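Local coordinates for vesicular integral-membrane protein VIP36 (PDB 2DUR), which acts as a calcium-dependent lectin of the early secretory pathway, binding high-mannose glycans and helping to transport and sort the glycoproteins that carry them, at residues 118-124 with 142-147; 112-116 with 157-161; 195-200 with 244-249. One frame throughout, in Å; residues are numbered along the deposited sequence.

Contact 1. Residues 118-124 with 142-147; sequences NDETTER and HSKDGR. With CA (calcium ion), chain E; MAN (alpha-D-mannopyranose), chain C.
Part of the calcium and mannose site of this L-type lectin domain lies where two loops meet, and N118 and D145 reach the same ion from opposite segments. N118 OD1 and D145 OD2 each lie 2.4 Å from the calcium, and two waters, D114 and the carbonyl of Y116 complete its shell. The other branch of the N118 amide faces the sugar: ND2 donates to O4 of the mannose at 2.9 Å, almost straight at 172°. H142 NE2 donates to the same O4, which lies in the plane of the imidazole ring, at 2.8 Å; D83, D213 and L214 complete the grip on the sugar. With CG anti to the backbone N (chi1 175°), the imidazole is carried out to the mannose, its plane turned 63° from the N118 amide.

D145 is itself gripped by the opposing backbone. N118 N donates to the syn lone pair of OD2, while D119 N approaches OD1 from above the carboxylate plane. Farther from the ion, D119 centres a salt-bridge network: K144 NZ meets D119 OD1 from above the carboxylate plane at 2.7 Å, and R147 NH2 uses the syn lone pair of D119 OD2 at 2.6 Å. The same OD1 takes the backbone N of T121 in an Asx turn. R124 NH2 donates a hydrogen bond to D145 O (3.0 Å) from above the carbonyl plane.

Because one amide gives its oxygen to calcium and its nitrogen to mannose, the two bonds together fix the rotation of the N118 amide, and the ion would be expected to polarise the ND2 donor, consistent with calcium-dependent sugar binding.

Contact 2. Residues 112-116 with 157-161; sequences FLDTY and DFRNR. With CA (calcium ion), chain E.
F158 meets the 112-116 segment with the far end of its ring, which fits against L113 and T115, two residues whose side chains point toward it from the same side of the chain. The ring atom CZ lies 3.6 Å from L113 CB, and CD2 of that leucine stands over one face, offset toward the rim. From T115 it is the methyl that touches: CG2 comes within 3.5 Å of F158 CE2, approaching the ring obliquely. The threonine turns this methyl to the phenylalanine by setting CG2 anti to its carbonyl carbon, with OG1 between the backbone N and that carbon (chi1 60°). The contact between the segments is therefore apolar and buried.

Around this first shell, F158 also packs on I129 and V72, and L113 on I129 and F70, so the ring lies between strands 128-135 and 64-73 of the two sheets. The neighbouring R159 is held by a salt bridge to D216.

D114, between L113 and T115, points the other way. D114 OD1 and OD2 both bind calcium, each at 2.5 Å, and Y116 O joins them at 2.4 Å. An Asx turn ties the two ligands together, Y116 N donating to D114 OD2 at 3.2 Å with an angle of 162°.

One strand end thus turns one side to the hydrophobic interior and the other to a metal, an arrangement that belongs to the beta sandwich of the legume-type lectins with its calcium-dependent carbohydrate site.

Contact 3. Residues 195-200 with 244-249; sequences TGVRLP and IEPSVN
R198 and S247 pair through backbone hydrogen bonds where the end of strand 189-198 meets strand 247-248, the outermost strand of its antiparallel sheet. In this hydrogen-bonded pair R198 N gives to S247 O at 2.9 Å and S247 N to R198 O at 3.0 Å. V197 and V248 follow as a non-hydrogen-bonded pair, and N249 N then donates to G196 O at 2.8 Å. CA-H...O contacts supplement the ladder, from P246 CA to R198 O and from V248 CA to G196 O. G196, with a positive phi (81°), packs its backbone close to N249.

Apolar packing takes over beyond the ladder. P200 CB stands 4.0 Å from I244 CB, and the rings of P200 and P246 cross at about a right angle. L199 CD2 reaches P246 CB, and P246 in turn packs on Y203 and V133. The R198 chain bends at chi3 (47°) and brings its guanidinium to I244, whose CG2 lies over one face of the group, 3.6 Å from R198 NH2.

Water-mediated contacts form a third group. Near the guanidinium plane, R198 NE donates at 2.7 Å to a water that also bonds to S247 OG and gives to E245 O. At the other end of the ladder, a second water bridges T195 O and N249 O.

The direct hydrogen bonds of the pairing thus all come from backbone atoms, while the R198 guanidinium packs on I244 and its NE is satisfied by water.

Followed from the N terminus, the chain first enters contact 2 at the end of strand 109-114, and within a few residues it starts contact 1. That contact closes when the loop after strand 128-135 returns to the loop before it; contact 2 closes later, bringing the loop before strand 165-172 against the end of strand 109-114, so contact 1 is enclosed by it. The two meet directly at the calcium ion, to which both supply ligands, and share two waters. Contact 3 follows in series, joining strand 189-198 to the region near the C terminus. Its centre is about 27 Å from that of contact 2, across the chain's centre, where strand 247-248 forms one edge of the eight-stranded sheet.

Contact 1. Residues 118-124 with 142-147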
loop_
_atom_site.group_PDB
_atom_site.type_symbol
_atom_site.label_atom_id
_atom_site.label_comp_id
_atom_site.label_asym_id
_atom_site.label_seq_id
_atom_site.Cartn_x
_atom_site.Cartn_y
_atom_site.Cartn_z
ATOM N N ASN A 118 -6.009 -15.467 8.961
ATOM C CA ASN A 118 -5.668 -16.828 8.537
ATOM C C ASN A 118 -5.083 -17.629 9.697
ATOM O O ASN A 118 -5.175 -18.860 9.733
ATOM C CB ASN A 118 -4.642 -16.769 7.419
ATOM C CG ASN A 118 -5.203 -16.198 6.154
ATOM O OD1 ASN A 118 -5.233 -14.979 5.970
ATOM N ND2 ASN A 118 -5.647 -17.068 5.262
ATOM N N ASP A 119 -4.458 -16.907 10.617
ATOM C CA ASP A 119 -3.751 -17.508 11.744
ATOM C C ASP A 119 -4.708 -17.962 12.839
ATOM O O ASP A 119 -5.326 -17.138 13.541
ATOM C CB ASP A 119 -2.743 -16.493 12.279
ATOM C CG ASP A 119 -1.877 -17.028 13.389
ATOM O OD1 ASP A 119 -2.006 -18.219 13.774
ATOM O OD2 ASP A 119 -1.068 -16.216 13.894
ATOM N N GLU A 120 -4.800 -19.281 12.983
ATOM C CA GLU A 120 -5.678 -19.888 13.976
ATOM C C GLU A 120 -5.265 -19.594 15.407
ATOM O O GLU A 120 -6.081 -19.706 16.329
ATOM C CB GLU A 120 -5.778 -21.395 13.754
ATOM C CG GLU A 120 -6.653 -21.694 12.555
ATOM C CD GLU A 120 -6.389 -23.042 11.930
ATOM O OE1 GLU A 120 -7.295 -23.902 12.023
ATOM O OE2 GLU A 120 -5.297 -23.239 11.331
ATOM N N THR A 121 -4.008 -19.211 15.604
ATOM C CA THR A 121 -3.544 -18.859 16.941
ATOM C C THR A 121 -3.111 -17.393 17.029
ATOM O O THR A 121 -2.249 -17.024 17.845
ATOM C CB THR A 121 -2.399 -19.800 17.415
ATOM O OG1 THR A 121 -1.282 -19.688 16.524
ATOM C CG2 THR A 121 -2.875 -21.261 17.485
ATOM N N THR A 122 -3.725 -16.550 16.198
ATOM C CA THR A 122 -3.422 -15.124 16.205
ATOM C C THR A 122 -3.645 -14.454 17.561
ATOM O O THR A 122 -4.576 -14.808 18.287
ATOM C CB THR A 122 -4.208 -14.355 15.109
ATOM O OG1 THR A 122 -3.720 -13.007 15.033
ATOM C CG2 THR A 122 -5.733 -14.343 15.386
ATOM N N GLU A 123 -2.768 -13.501 17.879
ATOM C CA GLU A 123 -2.926 -12.614 19.028
ATOM C C GLU A 123 -3.352 -11.208 18.591
ATOM O O GLU A 123 -3.365 -10.281 19.400
ATOM C CB GLU A 123 -1.619 -12.533 19.843
ATOM C CG GLU A 123 -1.177 -13.854 20.493
ATOM C CD GLU A 123 0.062 -13.699 21.383
ATOM O OE1 GLU A 123 0.989 -12.940 21.006
ATOM O OE2 GLU A 123 0.118 -14.344 22.458
ATOM N N ARG A 124 -3.697 -11.058 17.312
ATOM C CA ARG A 124 -4.085 -9.771 16.750
ATOM C C ARG A 124 -5.607 -9.676 16.519
ATOM O O ARG A 124 -6.282 -10.689 16.312
ATOM C CB ARG A 124 -3.293 -9.499 15.457
ATOM C CG ARG A 124 -1.811 -9.261 15.730
ATOM C CD ARG A 124 -0.925 -9.087 14.483
ATOM N NE ARG A 124 -0.603 -10.358 13.856
ATOM C CZ ARG A 124 -0.016 -10.481 12.670
ATOM N NH1 ARG A 124 0.335 -9.392 11.997
ATOM N NH2 ARG A 124 0.219 -11.685 12.163
ATOM N N HIS A 142 1.387 -16.074 4.353
ATOM C CA HIS A 142 -0.025 -15.658 4.255
ATOM C C HIS A 142 -0.881 -16.390 5.275
ATOM O O HIS A 142 -1.759 -15.817 5.918
ATOM C CB HIS A 142 -0.528 -15.895 2.831
ATOM C CG HIS A 142 -1.990 -15.618 2.675
ATOM N ND1 HIS A 142 -2.487 -14.353 2.448
ATOM C CD2 HIS A 142 -3.066 -16.431 2.774
ATOM C CE1 HIS A 142 -3.806 -14.404 2.386
ATOM N NE2 HIS A 142 -4.182 -15.651 2.589
ATOM N N SER A 143 -0.583 -17.672 5.466
ATOM C CA SER A 143 -1.344 -18.485 6.417
ATOM C C SER A 143 -1.242 -18.019 7.879
ATOM O O SER A 143 -2.079 -18.403 8.708
ATOM C CB SER A 143 -0.889 -19.943 6.309
ATOM O OG SER A 143 0.355 -20.137 6.969
ATOM N N LYS A 144 -0.208 -17.235 8.216
ATOM C CA LYS A 144 -0.041 -16.701 9.566
ATOM C C LYS A 144 -0.148 -15.175 9.581
ATOM O O LYS A 144 0.337 -14.509 10.498
ATOM C CB LYS A 144 1.271 -17.211 10.224
ATOM C CG LYS A 144 1.359 -18.754 10.281
ATOM C CD LYS A 144 0.407 -19.364 11.323
ATOM C CE LYS A 144 0.968 -19.217 12.729
ATOM N NZ LYS A 144 0.082 -19.851 13.794
ATOM N N ASP A 145 -0.810 -14.629 8.550
ATOM C CA ASP A 145 -0.998 -13.176 8.419
ATOM C C ASP A 145 0.335 -12.418 8.545
ATOM O O ASP A 145 0.407 -11.332 9.147
ATOM C CB ASP A 145 -2.000 -12.663 9.469
ATOM C CG ASP A 145 -3.296 -13.461 9.465
ATOM O OD1 ASP A 145 -3.631 -14.056 10.503
ATOM O OD2 ASP A 145 -3.921 -13.563 8.408
ATOM N N GLY A 146 1.391 -13.016 7.999
ATOM C CA GLY A 146 2.715 -12.399 8.019
ATOM C C GLY A 146 3.331 -12.190 9.379
ATOM O O GLY A 146 4.135 -11.291 9.557
ATOM N N ARG A 147 2.963 -13.048 10.336
ATOM C CA ARG A 147 3.410 -12.909 11.704
ATOM C C ARG A 147 4.924 -12.684 11.824
ATOM O O ARG A 147 5.378 -11.792 12.559
ATOM C CB ARG A 147 3.043 -14.147 12.511
ATOM C CG ARG A 147 3.300 -13.907 13.998
ATOM C CD ARG A 147 3.345 -15.149 14.787
ATOM N NE ARG A 147 1.991 -15.596 15.048
ATOM C CZ ARG A 147 1.686 -16.653 15.779
ATOM N NH1 ARG A 147 2.649 -17.381 16.314
ATOM N NH2 ARG A 147 0.415 -16.991 15.942
HETATM CA CA CA E . -4.865 -12.677 6.425
HETATM C C1 MAN C . -8.267 -19.815 0.675
HETATM C C2 MAN C . -6.777 -19.514 0.535
HETATM C C3 MAN C . -6.321 -18.522 1.615
HETATM C C4 MAN C . -7.239 -17.292 1.683
HETATM C C5 MAN C . -8.642 -17.801 1.966
HETATM C C6 MAN C . -9.640 -16.653 2.137
HETATM O O1 MAN C . -8.484 -20.750 1.728
HETATM O O2 MAN C . -6.554 -18.944 -0.731
HETATM O O3 MAN C . -4.973 -18.144 1.381
HETATM O O4 MAN C . -6.848 -16.382 2.688
HETATM O O5 MAN C . -9.003 -18.604 0.851
HETATM O O6 MAN C . -9.829 -15.988 0.906
HETATM O O HOH W 1 -2.079 -13.504 12.931
HETATM O O HOH W 2 1.600 -8.749 9.408
HETATM O O HOH W 3 -2.753 -13.103 5.273
HETATM O O HOH W 4 -6.050 -12.341 4.320
#

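Contact 2. Residues 112-116 with 157-161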
loop_
_atom_site.group_PDB
_atom_site.type_symbol
_atom_site.label_atom_id
_atom_site.label_comp_id
_atom_site.label_asym_id
_atom_site.label_seq_id
_atom_site.Cartn_x
_atom_site.Cartn_y
_atom_site.Cartn_z
ATOM N N PHE A 112 0.259 -3.611 4.349
ATOM C CA PHE A 112 -0.830 -4.570 4.148
ATOM C C PHE A 112 -2.045 -4.141 4.937
ATOM O O PHE A 112 -1.924 -3.835 6.115
ATOM C CB PHE A 112 -0.414 -5.941 4.689
ATOM C CG PHE A 112 0.823 -6.506 4.059
ATOM C CD1 PHE A 112 0.978 -6.536 2.672
ATOM C CD2 PHE A 112 1.844 -6.988 4.871
ATOM C CE1 PHE A 112 2.130 -7.091 2.088
ATOM C CE2 PHE A 112 2.971 -7.580 4.310
ATOM C CZ PHE A 112 3.128 -7.602 2.926
ATOM N N LEU A 113 -3.222 -4.207 4.312
ATOM C CA LEU A 113 -4.503 -3.962 4.994
ATOM C C LEU A 113 -5.212 -5.322 4.930
ATOM O O LEU A 113 -5.875 -5.649 3.934
ATOM C CB LEU A 113 -5.294 -2.888 4.237
ATOM C CG LEU A 113 -4.792 -1.447 4.371
ATOM C CD1 LEU A 113 -3.587 -1.243 3.498
ATOM C CD2 LEU A 113 -5.896 -0.482 3.945
ATOM N N ASP A 114 -5.000 -6.128 5.966
ATOM C CA ASP A 114 -5.397 -7.548 5.976
ATOM C C ASP A 114 -6.734 -7.669 6.708
ATOM O O ASP A 114 -6.826 -7.295 7.867
ATOM C CB ASP A 114 -4.287 -8.345 6.702
ATOM C CG ASP A 114 -4.499 -9.859 6.661
ATOM O OD1 ASP A 114 -3.544 -10.619 6.991
ATOM O OD2 ASP A 114 -5.608 -10.299 6.292
ATOM N N THR A 115 -7.763 -8.203 6.039
ATOM C CA THR A 115 -9.099 -8.252 6.605
ATOM C C THR A 115 -9.528 -9.626 7.123
ATOM O O THR A 115 -10.614 -9.769 7.660
ATOM C CB THR A 115 -10.152 -7.837 5.567
ATOM O OG1 THR A 115 -10.076 -8.739 4.466
ATOM C CG2 THR A 115 -9.927 -6.396 5.045
ATOM N N TYR A 116 -8.689 -10.647 6.948
ATOM C CA TYR A 116 -9.070 -12.005 7.332
ATOM C C TYR A 116 -7.981 -12.680 8.176
ATOM O O TYR A 116 -6.864 -12.814 7.688
ATOM C CB TYR A 116 -9.337 -12.848 6.078
ATOM C CG TYR A 116 -9.686 -14.266 6.412
ATOM C CD1 TYR A 116 -10.856 -14.566 7.118
ATOM C CD2 TYR A 116 -8.840 -15.318 6.038
ATOM C CE1 TYR A 116 -11.168 -15.876 7.439
ATOM C CE2 TYR A 116 -9.157 -16.639 6.355
ATOM C CZ TYR A 116 -10.320 -16.896 7.072
ATOM O OH TYR A 116 -10.644 -18.198 7.402
ATOM N N ASP A 157 -10.467 -0.449 11.832
ATOM C CA ASP A 157 -11.822 -0.836 11.430
ATOM C C ASP A 157 -12.172 -0.106 10.145
ATOM O O ASP A 157 -12.781 0.978 10.172
ATOM C CB ASP A 157 -12.804 -0.491 12.571
ATOM C CG ASP A 157 -14.243 -0.894 12.269
ATOM O OD1 ASP A 157 -14.494 -1.585 11.257
ATOM O OD2 ASP A 157 -15.132 -0.515 13.070
ATOM N N PHE A 158 -11.741 -0.654 9.008
ATOM C CA PHE A 158 -11.918 0.062 7.748
ATOM C C PHE A 158 -12.936 -0.541 6.785
ATOM O O PHE A 158 -13.185 0.035 5.729
ATOM C CB PHE A 158 -10.583 0.310 7.035
ATOM C CG PHE A 158 -9.817 -0.942 6.711
ATOM C CD1 PHE A 158 -8.695 -1.278 7.442
ATOM C CD2 PHE A 158 -10.198 -1.756 5.635
ATOM C CE1 PHE A 158 -7.951 -2.446 7.137
ATOM C CE2 PHE A 158 -9.466 -2.908 5.320
ATOM C CZ PHE A 158 -8.357 -3.250 6.058
ATOM N N ARG A 159 -13.528 -1.676 7.138
ATOM C CA ARG A 159 -14.408 -2.367 6.212
ATOM C C ARG A 159 -15.862 -1.939 6.357
ATOM O O ARG A 159 -16.363 -1.793 7.482
ATOM C CB ARG A 159 -14.288 -3.869 6.424
ATOM C CG ARG A 159 -14.790 -4.642 5.291
ATOM C CD ARG A 159 -14.392 -6.103 5.431
ATOM N NE ARG A 159 -15.322 -6.866 4.632
ATOM C CZ ARG A 159 -16.560 -7.171 4.994
ATOM N NH1 ARG A 159 -17.030 -6.800 6.186
ATOM N NH2 ARG A 159 -17.326 -7.848 4.163
ATOM N N ASN A 160 -16.525 -1.741 5.223
ATOM C CA ASN A 160 -17.980 -1.540 5.205
ATOM C C ASN A 160 -18.387 -0.319 6.018
ATOM O O ASN A 160 -19.400 -0.365 6.736
ATOM C CB ASN A 160 -18.714 -2.782 5.743
ATOM C CG ASN A 160 -18.937 -3.857 4.671
ATOM O OD1 ASN A 160 -18.739 -3.619 3.485
ATOM N ND2 ASN A 160 -19.366 -5.036 5.096
ATOM N N ARG A 161 -17.609 0.752 5.909
ATOM C CA ARG A 161 -17.945 2.004 6.591
ATOM C C ARG A 161 -18.933 2.856 5.783
ATOM O O ARG A 161 -18.947 2.811 4.560
ATOM C CB ARG A 161 -16.673 2.802 6.904
ATOM C CG ARG A 161 -15.594 2.019 7.672
ATOM C CD ARG A 161 -16.100 1.421 8.990
ATOM N NE ARG A 161 -16.631 2.462 9.884
ATOM C CZ ARG A 161 -15.947 3.052 10.873
ATOM N NH1 ARG A 161 -14.684 2.715 11.152
ATOM N NH2 ARG A 161 -16.538 3.993 11.607
HETATM CA CA CA E . -4.865 -12.677 6.425
HETATM O O HOH W 4 -6.050 -12.341 4.320
HETATM O O HOH W 3 -2.753 -13.103 5.273
#

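Contact 3. Residues 195-200 with 244-249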
loop_
_atom_site.group_PDB
_atom_site.type_symbol
_atom_site.label_atom_id
_atom_site.label_comp_id
_atom_site.label_asym_id
_atom_site.label_seq_id
_atom_site.Cartn_x
_atom_site.Cartn_y
_atom_site.Cartn_z
ATOM N N THR A 195 11.186 4.265 13.040
ATOM C CA THR A 195 12.340 4.918 12.451
ATOM C C THR A 195 13.374 3.841 12.088
ATOM O O THR A 195 13.197 2.672 12.420
ATOM C CB THR A 195 12.980 5.934 13.432
ATOM O OG1 THR A 195 13.268 5.271 14.671
ATOM C CG2 THR A 195 12.005 7.119 13.669
ATOM N N GLY A 196 14.421 4.277 11.404
ATOM C CA GLY A 196 15.518 3.389 11.001
ATOM C C GLY A 196 15.188 2.612 9.754
ATOM O O GLY A 196 15.842 1.617 9.459
ATOM N N VAL A 197 14.174 3.051 9.019
ATOM C CA VAL A 197 13.773 2.370 7.786
ATOM C C VAL A 197 14.577 2.923 6.605
ATOM O O VAL A 197 14.510 4.116 6.320
ATOM C CB VAL A 197 12.262 2.516 7.547
ATOM C CG1 VAL A 197 11.874 1.986 6.172
ATOM C CG2 VAL A 197 11.459 1.841 8.669
ATOM N N ARG A 198 15.335 2.045 5.932
ATOM C CA ARG A 198 16.199 2.424 4.805
ATOM C C ARG A 198 15.582 1.937 3.502
ATOM O O ARG A 198 15.385 0.741 3.328
ATOM C CB ARG A 198 17.621 1.842 4.952
ATOM C CG ARG A 198 18.399 2.376 6.156
ATOM C CD ARG A 198 19.870 1.864 6.238
ATOM N NE ARG A 198 20.672 1.923 5.002
ATOM C CZ ARG A 198 21.238 3.008 4.478
ATOM N NH1 ARG A 198 21.086 4.208 5.035
ATOM N NH2 ARG A 198 21.955 2.900 3.367
ATOM N N LEU A 199 15.219 2.876 2.635
ATOM C CA LEU A 199 14.658 2.562 1.318
ATOM C C LEU A 199 15.328 3.413 0.263
ATOM O O LEU A 199 15.611 4.600 0.516
ATOM C CB LEU A 199 13.154 2.861 1.306
ATOM C CG LEU A 199 12.282 1.982 2.223
ATOM C CD1 LEU A 199 10.854 2.534 2.276
ATOM C CD2 LEU A 199 12.259 0.532 1.777
ATOM N N PRO A 200 15.601 2.826 -0.921
ATOM C CA PRO A 200 16.170 3.627 -2.010
ATOM C C PRO A 200 15.135 4.490 -2.731
ATOM O O PRO A 200 13.919 4.274 -2.595
ATOM C CB PRO A 200 16.691 2.551 -2.963
ATOM C CG PRO A 200 15.701 1.418 -2.781
ATOM C CD PRO A 200 15.424 1.406 -1.315
ATOM N N ILE A 244 20.586 2.303 -2.278
ATOM C CA ILE A 244 20.298 1.896 -0.892
ATOM C C ILE A 244 19.583 0.549 -0.892
ATOM O O ILE A 244 18.615 0.344 -1.634
ATOM C CB ILE A 244 19.464 2.966 -0.125
ATOM C CG1 ILE A 244 20.250 4.284 -0.013
ATOM C CG2 ILE A 244 19.014 2.451 1.269
ATOM C CD1 ILE A 244 19.383 5.488 0.345
ATOM N N GLU A 245 20.068 -0.381 -0.078
ATOM C CA GLU A 245 19.418 -1.690 0.048
ATOM C C GLU A 245 18.283 -1.572 1.065
ATOM O O GLU A 245 18.499 -1.077 2.170
ATOM C CB GLU A 245 20.423 -2.742 0.508
ATOM C CG GLU A 245 21.601 -2.910 -0.451
ATOM C CD GLU A 245 21.188 -3.516 -1.791
ATOM O OE1 GLU A 245 20.368 -4.457 -1.795
ATOM O OE2 GLU A 245 21.687 -3.045 -2.844
ATOM N N PRO A 246 17.076 -2.047 0.710
ATOM C CA PRO A 246 15.975 -1.986 1.678
ATOM C C PRO A 246 16.370 -2.718 2.946
ATOM O O PRO A 246 16.805 -3.878 2.900
ATOM C CB PRO A 246 14.817 -2.702 0.954
ATOM C CG PRO A 246 15.135 -2.536 -0.493
ATOM C CD PRO A 246 16.648 -2.637 -0.575
ATOM N N SER A 247 16.246 -2.050 4.091
ATOM C CA SER A 247 16.630 -2.666 5.363
ATOM C C SER A 247 16.058 -1.839 6.491
ATOM O O SER A 247 15.435 -0.793 6.245
ATOM C CB SER A 247 18.158 -2.761 5.511
ATOM O OG SER A 247 18.708 -1.475 5.674
ATOM N N VAL A 248 16.242 -2.327 7.714
ATOM C CA VAL A 248 15.792 -1.590 8.900
ATOM C C VAL A 248 16.899 -1.671 9.938
ATOM O O VAL A 248 17.437 -2.755 10.189
ATOM C CB VAL A 248 14.483 -2.149 9.484
ATOM C CG1 VAL A 248 14.008 -1.294 10.702
ATOM C CG2 VAL A 248 13.384 -2.192 8.393
ATOM N N ASN A 249 17.283 -0.514 10.467
ATOM C CA ASN A 249 18.188 -0.471 11.618
ATOM C C ASN A 249 17.342 -0.512 12.891
ATOM O O ASN A 249 16.302 0.158 12.961
ATOM C CB ASN A 249 19.014 0.811 11.607
ATOM C CG ASN A 249 19.865 0.946 10.366
ATOM O OD1 ASN A 249 20.377 -0.052 9.854
ATOM N ND2 ASN A 249 20.010 2.180 9.868
HETATM O O HOH W 5 13.596 0.283 13.719
HETATM O O HOH W 6 22.698 0.208 1.470
HETATM O O HOH W 7 20.407 -0.505 3.893
#